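Local coordinates for uncharacterized protein (Thermus thermophilus HB8, PDB 6SCE), which acts as a Type III CRISPR defence DNA nuclease activated by cyclic oligoadenylate, which probably binds at its CARF domains, at residues 335-338 with 342-345; 327-332 with 345-350; 363-368 with 373-378; 427-432 with 552-557. All coordinates share one frame; numbering follows the deposited sequence.

Contact 1. Residues 335-338 with 342-345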
loop_
_atom_site.group_PDB
_atom_site.type_symbol
_atom_site.label_atom_id
_atom_site.label_comp_id
_atom_site.label_asym_id
_atom_site.label_seq_id
_atom_site.Cartn_x
_atom_site.Cartn_y
_atom_site.Cartn_z
ATOM N N PHE A 335 9.332 16.475 0.603
ATOM C CA PHE A 335 8.658 16.606 1.869
ATOM C C PHE A 335 9.607 16.950 3.000
ATOM O O PHE A 335 9.350 17.899 3.783
ATOM C CB PHE A 335 7.879 15.347 2.231
ATOM C CG PHE A 335 7.379 15.370 3.637
ATOM C CD1 PHE A 335 6.290 16.161 3.969
ATOM C CD2 PHE A 335 8.038 14.669 4.636
ATOM C CE1 PHE A 335 5.838 16.217 5.278
ATOM C CE2 PHE A 335 7.588 14.732 5.946
ATOM C CZ PHE A 335 6.480 15.503 6.260
ATOM N N PHE A 336 10.703 16.198 3.100
ATOM C CA PHE A 336 11.653 16.407 4.173
ATOM C C PHE A 336 12.396 17.735 4.003
ATOM O O PHE A 336 12.559 18.467 4.966
ATOM C CB PHE A 336 12.611 15.226 4.318
ATOM C CG PHE A 336 11.996 14.026 5.018
ATOM C CD1 PHE A 336 11.805 14.028 6.387
ATOM C CD2 PHE A 336 11.633 12.906 4.304
ATOM C CE1 PHE A 336 11.265 12.932 7.032
ATOM C CE2 PHE A 336 11.080 11.817 4.936
ATOM C CZ PHE A 336 10.881 11.834 6.300
ATOM N N ARG A 337 12.775 18.077 2.778
ATOM C CA ARG A 337 13.386 19.398 2.545
ATOM C C ARG A 337 12.455 20.540 2.930
ATOM O O ARG A 337 12.905 21.532 3.501
ATOM C CB ARG A 337 13.792 19.579 1.094
ATOM C CG ARG A 337 15.051 18.827 0.686
ATOM C CD ARG A 337 15.320 19.123 -0.783
ATOM N NE ARG A 337 16.353 18.289 -1.394
ATOM C CZ ARG A 337 17.654 18.561 -1.375
ATOM N NH1 ARG A 337 18.117 19.645 -0.753
ATOM N NH2 ARG A 337 18.504 17.742 -1.980
ATOM N N GLY A 338 11.163 20.386 2.642
ATOM C CA GLY A 338 10.158 21.398 3.000
ATOM C C GLY A 338 10.018 21.591 4.497
ATOM O O GLY A 338 9.608 22.649 4.949
ATOM N N ARG A 342 17.722 18.053 6.355
ATOM C CA ARG A 342 18.712 17.710 5.321
ATOM C C ARG A 342 18.487 16.279 4.807
ATOM O O ARG A 342 18.445 15.335 5.591
ATOM C CB ARG A 342 20.140 17.823 5.827
ATOM C CG ARG A 342 21.181 17.720 4.715
ATOM C CD ARG A 342 22.602 17.771 5.243
ATOM N NE ARG A 342 22.998 19.142 5.533
ATOM C CZ ARG A 342 23.128 19.689 6.746
ATOM N NH1 ARG A 342 22.933 18.996 7.879
ATOM N NH2 ARG A 342 23.484 20.969 6.821
ATOM N N VAL A 343 18.371 16.135 3.498
ATOM C CA VAL A 343 18.075 14.838 2.888
ATOM C C VAL A 343 19.278 14.262 2.145
ATOM O O VAL A 343 19.899 14.941 1.340
ATOM C CB VAL A 343 16.927 14.946 1.895
ATOM C CG1 VAL A 343 16.669 13.586 1.246
ATOM C CG2 VAL A 343 15.685 15.457 2.594
ATOM N N HIS A 344 19.581 13.000 2.406
ATOM C CA HIS A 344 20.534 12.239 1.615
ATOM C C HIS A 344 19.788 11.036 1.063
ATOM O O HIS A 344 19.027 10.388 1.789
ATOM C CB HIS A 344 21.665 11.775 2.484
ATOM C CG HIS A 344 22.255 12.848 3.337
ATOM N ND1 HIS A 344 23.081 13.835 2.830
ATOM C CD2 HIS A 344 22.152 13.088 4.664
ATOM C CE1 HIS A 344 23.454 14.636 3.811
ATOM N NE2 HIS A 344 22.913 14.200 4.934
ATOM N N ARG A 345 20.012 10.732 -0.201
ATOM C CA ARG A 345 19.295 9.675 -0.870
ATOM C C ARG A 345 20.268 8.913 -1.682
ATOM O O ARG A 345 21.262 9.474 -2.131
ATOM C CB ARG A 345 18.226 10.247 -1.789
ATOM C CG ARG A 345 18.709 11.395 -2.671
ATOM C CD ARG A 345 17.577 11.933 -3.533
ATOM N NE ARG A 345 17.441 11.143 -4.744
ATOM C CZ ARG A 345 16.531 11.340 -5.691
ATOM N NH1 ARG A 345 15.617 12.308 -5.585
ATOM N NH2 ARG A 345 16.523 10.533 -6.743
#

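Contact 2. Residues 327-332 with 345-350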
loop_
_atom_site.group_PDB
_atom_site.type_symbol
_atom_site.label_atom_id
_atom_site.label_comp_id
_atom_site.label_asym_id
_atom_site.label_seq_id
_atom_site.Cartn_x
_atom_site.Cartn_y
_atom_site.Cartn_z
ATOM N N SER A 327 9.950 8.069 -8.245
ATOM C CA SER A 327 8.936 9.101 -7.973
ATOM C C SER A 327 8.681 9.247 -6.473
ATOM O O SER A 327 8.686 10.346 -5.928
ATOM C CB SER A 327 7.602 8.771 -8.645
ATOM O OG SER A 327 7.753 8.750 -10.046
ATOM N N ARG A 328 8.474 8.126 -5.807
ATOM C CA ARG A 328 8.225 8.186 -4.358
ATOM C C ARG A 328 9.409 8.760 -3.592
ATOM O O ARG A 328 9.229 9.486 -2.606
ATOM C CB ARG A 328 7.810 6.821 -3.822
ATOM C CG ARG A 328 6.512 6.296 -4.452
ATOM C CD ARG A 328 5.343 7.172 -4.054
ATOM N NE ARG A 328 5.167 7.142 -2.603
ATOM C CZ ARG A 328 4.415 6.252 -1.952
ATOM N NH1 ARG A 328 3.725 5.330 -2.623
ATOM N NH2 ARG A 328 4.368 6.286 -0.619
ATOM N N LEU A 329 10.625 8.433 -4.023
ATOM C CA LEU A 329 11.803 8.979 -3.397
ATOM C C LEU A 329 11.827 10.493 -3.599
ATOM O O LEU A 329 12.114 11.250 -2.659
ATOM C CB LEU A 329 13.071 8.344 -3.952
ATOM C CG LEU A 329 14.407 8.835 -3.411
ATOM C CD1 LEU A 329 14.511 8.553 -1.937
ATOM C CD2 LEU A 329 15.556 8.161 -4.151
ATOM N N ARG A 330 11.531 10.929 -4.820
ATOM C CA ARG A 330 11.516 12.376 -5.130
ATOM C C ARG A 330 10.543 13.131 -4.202
ATOM O O ARG A 330 10.868 14.184 -3.634
ATOM C CB ARG A 330 11.116 12.580 -6.598
ATOM C CG ARG A 330 11.021 14.026 -7.063
ATOM C CD ARG A 330 10.534 14.078 -8.515
ATOM N NE ARG A 330 10.486 15.449 -9.036
ATOM C CZ ARG A 330 10.003 15.792 -10.235
ATOM N NH1 ARG A 330 9.507 14.877 -11.057
ATOM N NH2 ARG A 330 9.997 17.064 -10.610
ATOM N N TRP A 331 9.352 12.589 -4.007
ATOM C CA TRP A 331 8.329 13.238 -3.170
ATOM C C TRP A 331 8.708 13.223 -1.700
ATOM O O TRP A 331 8.430 14.163 -0.972
ATOM C CB TRP A 331 6.961 12.582 -3.362
ATOM C CG TRP A 331 6.543 12.647 -4.790
ATOM C CD1 TRP A 331 6.781 13.673 -5.651
ATOM C CD2 TRP A 331 5.857 11.644 -5.538
ATOM N NE1 TRP A 331 6.281 13.375 -6.885
ATOM C CE2 TRP A 331 5.700 12.136 -6.842
ATOM C CE3 TRP A 331 5.350 10.385 -5.231
ATOM C CZ2 TRP A 331 5.057 11.418 -7.834
ATOM C CZ3 TRP A 331 4.708 9.667 -6.233
ATOM C CH2 TRP A 331 4.572 10.182 -7.505
ATOM N N ALA A 332 9.349 12.137 -1.268
ATOM C CA ALA A 332 9.815 12.053 0.123
ATOM C C ALA A 332 10.906 13.092 0.367
ATOM O O ALA A 332 10.902 13.792 1.386
ATOM C CB ALA A 332 10.341 10.665 0.447
ATOM N N ARG A 345 20.012 10.732 -0.201
ATOM C CA ARG A 345 19.295 9.675 -0.870
ATOM C C ARG A 345 20.268 8.913 -1.682
ATOM O O ARG A 345 21.262 9.474 -2.131
ATOM C CB ARG A 345 18.226 10.247 -1.789
ATOM C CG ARG A 345 18.709 11.395 -2.671
ATOM C CD ARG A 345 17.577 11.933 -3.533
ATOM N NE ARG A 345 17.441 11.143 -4.744
ATOM C CZ ARG A 345 16.531 11.340 -5.691
ATOM N NH1 ARG A 345 15.617 12.308 -5.585
ATOM N NH2 ARG A 345 16.523 10.533 -6.743
ATOM N N SER A 346 19.981 7.644 -1.905
ATOM C CA SER A 346 20.718 6.878 -2.868
ATOM C C SER A 346 19.827 5.793 -3.428
ATOM O O SER A 346 18.872 5.361 -2.762
ATOM C CB SER A 346 21.972 6.263 -2.224
ATOM O OG SER A 346 22.833 5.733 -3.227
ATOM N N PHE A 347 20.120 5.366 -4.658
ATOM C CA PHE A 347 19.469 4.212 -5.263
ATOM C C PHE A 347 20.224 2.913 -5.017
ATOM O O PHE A 347 21.477 2.839 -5.166
ATOM C CB PHE A 347 19.287 4.394 -6.771
ATOM C CG PHE A 347 18.281 5.427 -7.147
ATOM C CD1 PHE A 347 16.929 5.245 -6.860
ATOM C CD2 PHE A 347 18.677 6.594 -7.803
ATOM C CE1 PHE A 347 15.993 6.198 -7.226
ATOM C CE2 PHE A 347 17.738 7.553 -8.170
ATOM C CZ PHE A 347 16.392 7.356 -7.865
ATOM N N LEU A 348 19.458 1.865 -4.713
ATOM C CA LEU A 348 19.956 0.480 -4.710
ATOM C C LEU A 348 19.911 -0.060 -6.126
ATOM O O LEU A 348 19.124 0.424 -6.929
ATOM C CB LEU A 348 19.103 -0.410 -3.812
ATOM C CG LEU A 348 18.908 0.094 -2.388
ATOM C CD1 LEU A 348 17.970 -0.874 -1.662
ATOM C CD2 LEU A 348 20.232 0.272 -1.634
ATOM N N SER A 349 20.762 -1.039 -6.430
ATOM C CA SER A 349 20.745 -1.712 -7.716
ATOM C C SER A 349 19.397 -2.383 -7.942
ATOM O O SER A 349 18.897 -2.402 -9.058
ATOM C CB SER A 349 21.861 -2.761 -7.801
ATOM O OG SER A 349 23.126 -2.152 -7.615
ATOM N N GLY A 350 18.793 -2.905 -6.875
ATOM C CA GLY A 350 17.468 -3.506 -7.008
ATOM C C GLY A 350 16.892 -3.869 -5.644
ATOM O O GLY A 350 17.550 -3.699 -4.617
#

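Contact 3. Residues 363-368 with 373-378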
loop_
_atom_site.group_PDB
_atom_site.type_symbol
_atom_site.label_atom_id
_atom_site.label_comp_id
_atom_site.label_asym_id
_atom_site.label_seq_id
_atom_site.Cartn_x
_atom_site.Cartn_y
_atom_site.Cartn_z
ATOM N N PRO A 363 28.442 3.002 7.762
ATOM C CA PRO A 363 29.310 4.131 8.135
ATOM C C PRO A 363 28.563 5.337 8.703
ATOM O O PRO A 363 29.107 6.078 9.537
ATOM C CB PRO A 363 29.989 4.510 6.809
ATOM C CG PRO A 363 29.812 3.331 5.921
ATOM C CD PRO A 363 28.503 2.726 6.324
ATOM N N VAL A 364 27.320 5.532 8.260
ATOM C CA VAL A 364 26.506 6.636 8.722
ATOM C C VAL A 364 26.130 6.365 10.181
ATOM O O VAL A 364 26.263 7.223 11.051
ATOM C CB VAL A 364 25.247 6.802 7.825
ATOM C CG1 VAL A 364 24.239 7.765 8.425
ATOM C CG2 VAL A 364 25.641 7.196 6.420
ATOM N N VAL A 365 25.682 5.145 10.453
ATOM C CA VAL A 365 25.368 4.740 11.806
ATOM C C VAL A 365 26.588 4.905 12.730
ATOM O O VAL A 365 26.484 5.478 13.814
ATOM C CB VAL A 365 24.894 3.277 11.829
ATOM C CG1 VAL A 365 24.755 2.740 13.246
ATOM C CG2 VAL A 365 23.575 3.160 11.088
ATOM N N GLU A 366 27.723 4.397 12.293
ATOM C CA GLU A 366 28.917 4.393 13.134
ATOM C C GLU A 366 29.370 5.819 13.445
ATOM O O GLU A 366 29.653 6.128 14.596
ATOM C CB GLU A 366 30.031 3.532 12.523
ATOM C CG GLU A 366 29.781 2.049 12.811
ATOM C CD GLU A 366 30.562 1.084 11.931
ATOM O OE1 GLU A 366 31.553 1.499 11.296
ATOM O OE2 GLU A 366 30.164 -0.101 11.882
ATOM N N GLU A 367 29.379 6.681 12.435
ATOM C CA GLU A 367 29.696 8.091 12.642
ATOM C C GLU A 367 28.677 8.759 13.560
ATOM O O GLU A 367 29.047 9.486 14.478
ATOM C CB GLU A 367 29.829 8.811 11.302
ATOM C CG GLU A 367 30.112 10.302 11.387
ATOM C CD GLU A 367 31.500 10.645 11.919
ATOM O OE1 GLU A 367 32.328 9.744 12.106
ATOM O OE2 GLU A 367 31.747 11.841 12.155
ATOM N N ALA A 368 27.388 8.490 13.355
ATOM C CA ALA A 368 26.365 9.069 14.206
ATOM C C ALA A 368 26.540 8.696 15.668
ATOM O O ALA A 368 26.396 9.558 16.556
ATOM C CB ALA A 368 24.983 8.661 13.735
ATOM N N HIS A 373 24.911 11.494 17.926
ATOM C CA HIS A 373 23.618 11.763 17.248
ATOM C C HIS A 373 22.667 10.584 17.470
ATOM O O HIS A 373 23.030 9.454 17.156
ATOM C CB HIS A 373 23.812 11.930 15.749
ATOM C CG HIS A 373 24.743 13.039 15.375
ATOM N ND1 HIS A 373 24.822 14.216 16.086
ATOM C CD2 HIS A 373 25.626 13.155 14.355
ATOM C CE1 HIS A 373 25.728 15.001 15.536
ATOM N NE2 HIS A 373 26.222 14.389 14.477
ATOM N N PRO A 374 21.459 10.833 18.018
ATOM C CA PRO A 374 20.451 9.779 18.053
ATOM C C PRO A 374 20.213 9.232 16.638
ATOM O O PRO A 374 20.067 10.015 15.697
ATOM C CB PRO A 374 19.205 10.495 18.556
ATOM C CG PRO A 374 19.714 11.681 19.303
ATOM C CD PRO A 374 20.967 12.089 18.609
ATOM N N VAL A 375 20.196 7.914 16.498
ATOM C CA VAL A 375 19.985 7.288 15.202
ATOM C C VAL A 375 18.695 6.504 15.226
ATOM O O VAL A 375 18.632 5.469 15.887
ATOM C CB VAL A 375 21.108 6.301 14.854
ATOM C CG1 VAL A 375 20.887 5.744 13.448
ATOM C CG2 VAL A 375 22.443 6.975 14.922
ATOM N N HIS A 376 17.692 6.977 14.490
ATOM C CA HIS A 376 16.402 6.283 14.369
ATOM C C HIS A 376 16.394 5.471 13.065
ATOM O O HIS A 376 16.863 5.931 12.030
ATOM C CB HIS A 376 15.241 7.267 14.356
ATOM C CG HIS A 376 15.116 8.072 15.610
ATOM N ND1 HIS A 376 14.242 7.735 16.621
ATOM C CD2 HIS A 376 15.756 9.188 16.021
ATOM C CE1 HIS A 376 14.350 8.621 17.599
ATOM N NE2 HIS A 376 15.256 9.513 17.261
ATOM N N ALA A 377 15.881 4.257 13.129
ATOM C CA ALA A 377 15.813 3.429 11.953
ATOM C C ALA A 377 14.409 2.888 11.848
ATOM O O ALA A 377 13.936 2.166 12.726
ATOM C CB ALA A 377 16.832 2.292 12.018
ATOM N N ASN A 378 13.737 3.239 10.771
ATOM C CA ASN A 378 12.422 2.724 10.527
ATOM C C ASN A 378 12.535 1.425 9.702
ATOM O O ASN A 378 13.191 1.394 8.666
ATOM C CB ASN A 378 11.586 3.739 9.750
ATOM C CG ASN A 378 10.240 3.181 9.386
ATOM O OD1 ASN A 378 10.074 2.516 8.334
ATOM N ND2 ASN A 378 9.286 3.347 10.292
#

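Contact 4. Residues 427-432 with 552-557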
loop_
_atom_site.group_PDB
_atom_site.type_symbol
_atom_site.label_atom_id
_atom_site.label_comp_id
_atom_site.label_asym_id
_atom_site.label_seq_id
_atom_site.Cartn_x
_atom_site.Cartn_y
_atom_site.Cartn_z
ATOM N N ASP A 427 0.355 17.100 4.905
ATOM C CA ASP A 427 1.768 16.707 4.962
ATOM C C ASP A 427 1.920 15.262 4.549
ATOM O O ASP A 427 2.775 14.939 3.735
ATOM C CB ASP A 427 2.382 16.952 6.347
ATOM C CG ASP A 427 2.564 18.431 6.649
ATOM O OD1 ASP A 427 2.362 19.247 5.747
ATOM O OD2 ASP A 427 2.890 18.794 7.789
ATOM N N LEU A 428 1.081 14.385 5.087
ATOM C CA LEU A 428 1.101 13.013 4.646
ATOM C C LEU A 428 0.919 12.926 3.127
ATOM O O LEU A 428 1.665 12.203 2.432
ATOM C CB LEU A 428 0.034 12.193 5.354
ATOM C CG LEU A 428 -0.101 10.744 4.902
ATOM C CD1 LEU A 428 1.210 9.991 5.106
ATOM C CD2 LEU A 428 -1.224 10.116 5.705
ATOM N N LEU A 429 -0.064 13.659 2.604
ATOM C CA LEU A 429 -0.343 13.623 1.179
ATOM C C LEU A 429 0.838 14.127 0.317
ATOM O O LEU A 429 1.094 13.563 -0.754
ATOM C CB LEU A 429 -1.624 14.420 0.860
ATOM C CG LEU A 429 -2.944 13.713 1.146
ATOM C CD1 LEU A 429 -4.072 14.737 1.195
ATOM C CD2 LEU A 429 -3.259 12.642 0.117
ATOM N N ALA A 430 1.530 15.163 0.787
ATOM C CA ALA A 430 2.738 15.646 0.135
ATOM C C ALA A 430 3.779 14.521 0.073
ATOM O O ALA A 430 4.357 14.217 -0.980
ATOM C CB ALA A 430 3.278 16.846 0.885
ATOM N N LEU A 431 3.967 13.844 1.202
ATOM C CA LEU A 431 4.952 12.769 1.262
ATOM C C LEU A 431 4.618 11.692 0.262
ATOM O O LEU A 431 5.494 11.085 -0.348
ATOM C CB LEU A 431 5.035 12.206 2.688
ATOM C CG LEU A 431 5.980 11.041 2.926
ATOM C CD1 LEU A 431 7.410 11.519 2.763
ATOM C CD2 LEU A 431 5.731 10.530 4.342
ATOM N N ARG A 432 3.331 11.461 0.093
ATOM C CA ARG A 432 2.825 10.500 -0.841
ATOM C C ARG A 432 2.923 10.911 -2.294
ATOM O O ARG A 432 2.836 10.064 -3.144
ATOM C CB ARG A 432 1.363 10.245 -0.550
ATOM C CG ARG A 432 0.643 9.280 -1.475
ATOM C CD ARG A 432 1.285 7.900 -1.461
ATOM N NE ARG A 432 0.571 7.025 -2.369
ATOM C CZ ARG A 432 0.671 7.085 -3.699
ATOM N NH1 ARG A 432 1.512 7.939 -4.297
ATOM N NH2 ARG A 432 -0.045 6.267 -4.426
ATOM N N LEU A 552 -5.306 7.676 7.082
ATOM C CA LEU A 552 -5.895 8.785 6.340
ATOM C C LEU A 552 -7.298 8.389 5.892
ATOM O O LEU A 552 -7.545 7.232 5.525
ATOM C CB LEU A 552 -5.058 9.110 5.102
ATOM C CG LEU A 552 -5.367 10.450 4.436
ATOM C CD1 LEU A 552 -5.129 11.616 5.353
ATOM C CD2 LEU A 552 -4.461 10.575 3.219
ATOM N N TRP A 553 -8.213 9.355 5.921
ATOM C CA TRP A 553 -9.601 9.140 5.498
ATOM C C TRP A 553 -9.965 10.198 4.473
ATOM O O TRP A 553 -9.675 11.374 4.676
ATOM C CB TRP A 553 -10.578 9.316 6.669
ATOM C CG TRP A 553 -10.519 8.278 7.750
ATOM C CD1 TRP A 553 -9.537 8.118 8.679
ATOM C CD2 TRP A 553 -11.526 7.318 8.061
ATOM N NE1 TRP A 553 -9.845 7.068 9.521
ATOM C CE2 TRP A 553 -11.068 6.575 9.174
ATOM C CE3 TRP A 553 -12.772 7.005 7.501
ATOM C CZ2 TRP A 553 -11.810 5.538 9.734
ATOM C CZ3 TRP A 553 -13.489 5.967 8.036
ATOM C CH2 TRP A 553 -13.005 5.235 9.146
ATOM N N PHE A 554 -10.588 9.760 3.382
ATOM C CA PHE A 554 -11.211 10.648 2.421
ATOM C C PHE A 554 -12.714 10.600 2.645
ATOM O O PHE A 554 -13.272 9.539 2.933
ATOM C CB PHE A 554 -10.897 10.206 0.996
ATOM C CG PHE A 554 -9.445 10.295 0.642
ATOM C CD1 PHE A 554 -8.701 11.419 0.975
ATOM C CD2 PHE A 554 -8.821 9.259 -0.035
ATOM C CE1 PHE A 554 -7.359 11.498 0.651
ATOM C CE2 PHE A 554 -7.481 9.338 -0.367
ATOM C CZ PHE A 554 -6.755 10.453 -0.040
ATOM N N VAL A 555 -13.358 11.751 2.486
ATOM C CA VAL A 555 -14.786 11.880 2.750
ATOM C C VAL A 555 -15.520 12.145 1.436
ATOM O O VAL A 555 -15.063 12.963 0.609
ATOM C CB VAL A 555 -15.077 13.040 3.721
ATOM C CG1 VAL A 555 -16.570 13.118 4.047
ATOM C CG2 VAL A 555 -14.268 12.892 4.999
ATOM N N GLU A 556 -16.636 11.438 1.233
ATOM C CA GLU A 556 -17.524 11.714 0.081
ATOM C C GLU A 556 -18.901 12.030 0.643
ATOM O O GLU A 556 -19.418 11.262 1.449
ATOM C CB GLU A 556 -17.596 10.517 -0.877
ATOM C CG GLU A 556 -18.500 10.703 -2.097
ATOM C CD GLU A 556 -17.940 11.650 -3.146
ATOM O OE1 GLU A 556 -16.737 11.982 -3.098
ATOM O OE2 GLU A 556 -18.709 12.058 -4.040
ATOM N N CYS A 557 -19.474 13.148 0.196
ATOM C CA CYS A 557 -20.758 13.658 0.686
ATOM C C CYS A 557 -21.746 13.744 -0.467
ATOM O O CYS A 557 -21.461 14.399 -1.468
ATOM C CB CYS A 557 -20.593 15.062 1.249
ATOM S SG CYS A 557 -19.648 15.124 2.779
#

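Contact 1. Residues 335-338 with 342-345
Arg337, whose methylene chain lies against Val343, anchors its polar end on its own helix: NH2 forms a salt bridge with Glu333 OE2, one turn back. No hydrogen bond joins residues 335-338 to residues 342-345, so the contact itself, which buries 153 Å², rests on carbon packing. Val343 supplies one methyl, CG2, to both partners. The nearest approach is to the Phe336 methylene, CB to CG2 3.5 Å, rather than to the phenyl ring. The first torsion of Phe336 (chi1 -77°) carries CG opposite the carbonyl carbon, and the ring runs on away from the strand to reach Val317 and Leu319. One face of that ring is covered by the preceding side chain, Phe335 CD2 standing 3.9 Å above the plane over its centre. Arg337 meets the same methyl from another direction: its CG lies 3.9 Å from Val343 CG2, and the two side chains cross at about a right angle. Because the arginine chain is extended from CG to NE, it passes the valine with its aliphatic part and carries the guanidinium on toward Glu333. With CG1 anti to the valine N (chi1 178°), CG2 falls anti to the carbonyl carbon, beside that N, and there meets both residues. The closest backbone pair, Arg337 CA and Arg342 CA at 6.2 Å, marks the tight return from helix to strand. This is the closing half of a beta-alpha-beta crossover, with helix 326-338 linking the parallel strands 316-321 and 342-347 of a Rossmann-like sheet.

Contact 2. Residues 327-332 with 345-350
The contact belongs to the second half of a beta-alpha-beta unit, a helix running back over the strand that follows it: the axes of helix 327-332 and strand 345-347 are antiparallel at 175° and come within 10.3 Å. Leu329 is the residue that fills the interval. Its CD2 methyl sits over one face of the Arg345 guanidinium, 3.3 Å above the plane and offset toward the rim, with NE and NH2 of Arg345 each 3.6 Å from that carbon. The same methyl also meets the Phe347 ring, CD2 to CE1 3.7 Å, so one branch of the leucine touches two strand residues, while Phe347 CE2 borders the guanidinium edge in its plane. Arg345 reaches this position by a bend: CG lies between its backbone N and carbonyl carbon (chi1 47°), and the turn at chi3 (-85°) folds the flat group back beneath the helix. There NH1 passes 4.1 Å from Arg330 CA and forms a salt bridge with Glu333 OE1, which, with Leu329 CD2 over one face, is likely to restrain the rotation of the plane. With an alanine here, Leu329 would probably lose the flat surface under its methyl, and Glu333 OE1 would be left without this cationic mate. Arg330 is extended and leads its own charge elsewhere, its NE 6.9 Å from Arg345 NH1. On the inner side Leu329 also rests on Leu319 and Thr321 of the adjacent strand 316-321; strand 342-347 forms an outer edge of the sheet within this chain, and just after the strand's end Leu348 packs against helix 354-370.

Contact 3. Residues 363-368 with 373-378
Ala368 and His373 bring the two backbones together at a CA-CA distance of 4.9 Å, where the chain leaves helix 354-370 and turns into strand 375-378. This helix-to-strand connection belongs to the Rossmann-like part of the fold, whose parallel strands include 293-297 and 375-378. The turn is fastened by His373 N donating to Ala368 O at 2.8 Å. That bond is short but clearly bent, with an N-H...O angle of 135°, and the donor is tilted 23° from the carbonyl plane. His373 also lays its CB near the Ala368 methyl, CB to CB 4.0 Å, while its NE2 is hydrogen-bonded to Arg371 in the turn. Further along, the contact is purely apolar. Val375 faces the helix with CG1 anti to its backbone N (chi1 -176°), and the two methyls divide the work: CG1 looks to Val365 CG2 at a loose 4.4 Å, whereas CG2 meets the alanine. Val365 and Val375 both continue onto Leu295, and Ala368 onto Leu293, so the helix is seated on two adjacent strands. The tightest carbon pair is Ala368 CB against Val375 CG2, 3.3 Å apart and closer than ordinary van der Waals contact.

Contact 4. Residues 427-432 with 552-557
Leu428 and Leu429, neighbours on helix 425-432, meet Leu552 and Phe554, which face the same side of strand 551-558. The segment axes cross at -100° and remain 11.0 Å apart, so the leucines must span the interval with their ends. The aliphatic contacts form one group. Leu428 CD2 reaches Leu552 CB at 4.0 Å, the two side chains sliding past each other in opposite directions. Leu429 comes across Leu552 at about a right angle, CD2 to CD2 3.9 Å. Its CG is set anti to the carbonyl carbon (chi1 -79°), unlike that of Leu428, and this different first torsion, with the helical offset between the two residues, brings both onto Leu552. The aromatic contact is single: Leu429 CD2 lies at the edge of the Phe554 ring, near its plane, 4.1 Å from CZ. Phe554 also packs on Met571, Leu574 and Val575 of helix 561-579 and on Val545 of the adjoining strand. Farther along this strand Glu556 and Lys558, with Asp543 on the adjoining strand, are consistent with the PD-(D/E)XK nuclease motif. With no hydrogen bond or salt bridge between the segments, the junction depends on the fit of buried hydrocarbon surfaces rather than on directional bonds.

How the contacts relate
Contacts 1 and 2 are successive parts of one helix-strand pair, sharing Arg345, with centres about 12 Å apart. Contact 3 reaches the same sheet through the next helix; its centre is about 16 Å from that of contact 1, without touching it. Contact 4 joins helix 425-432 to a strand of another sheet, but its helix packs on the first helix: Phe335 CD2 is 3.7 Å from Leu431 CD1, and Ala332 CA is 3.6 Å from the same methyl. Helix 425-432 thus lies between helix 326-338, which packs on the Rossmann-like sheet, and the probable nuclease sheet. The nearest atoms of contacts 2, 3 and 4 stand about 6, 7 and 7 Å from the bound nucleic acid, those of contact 1 about 13 Å.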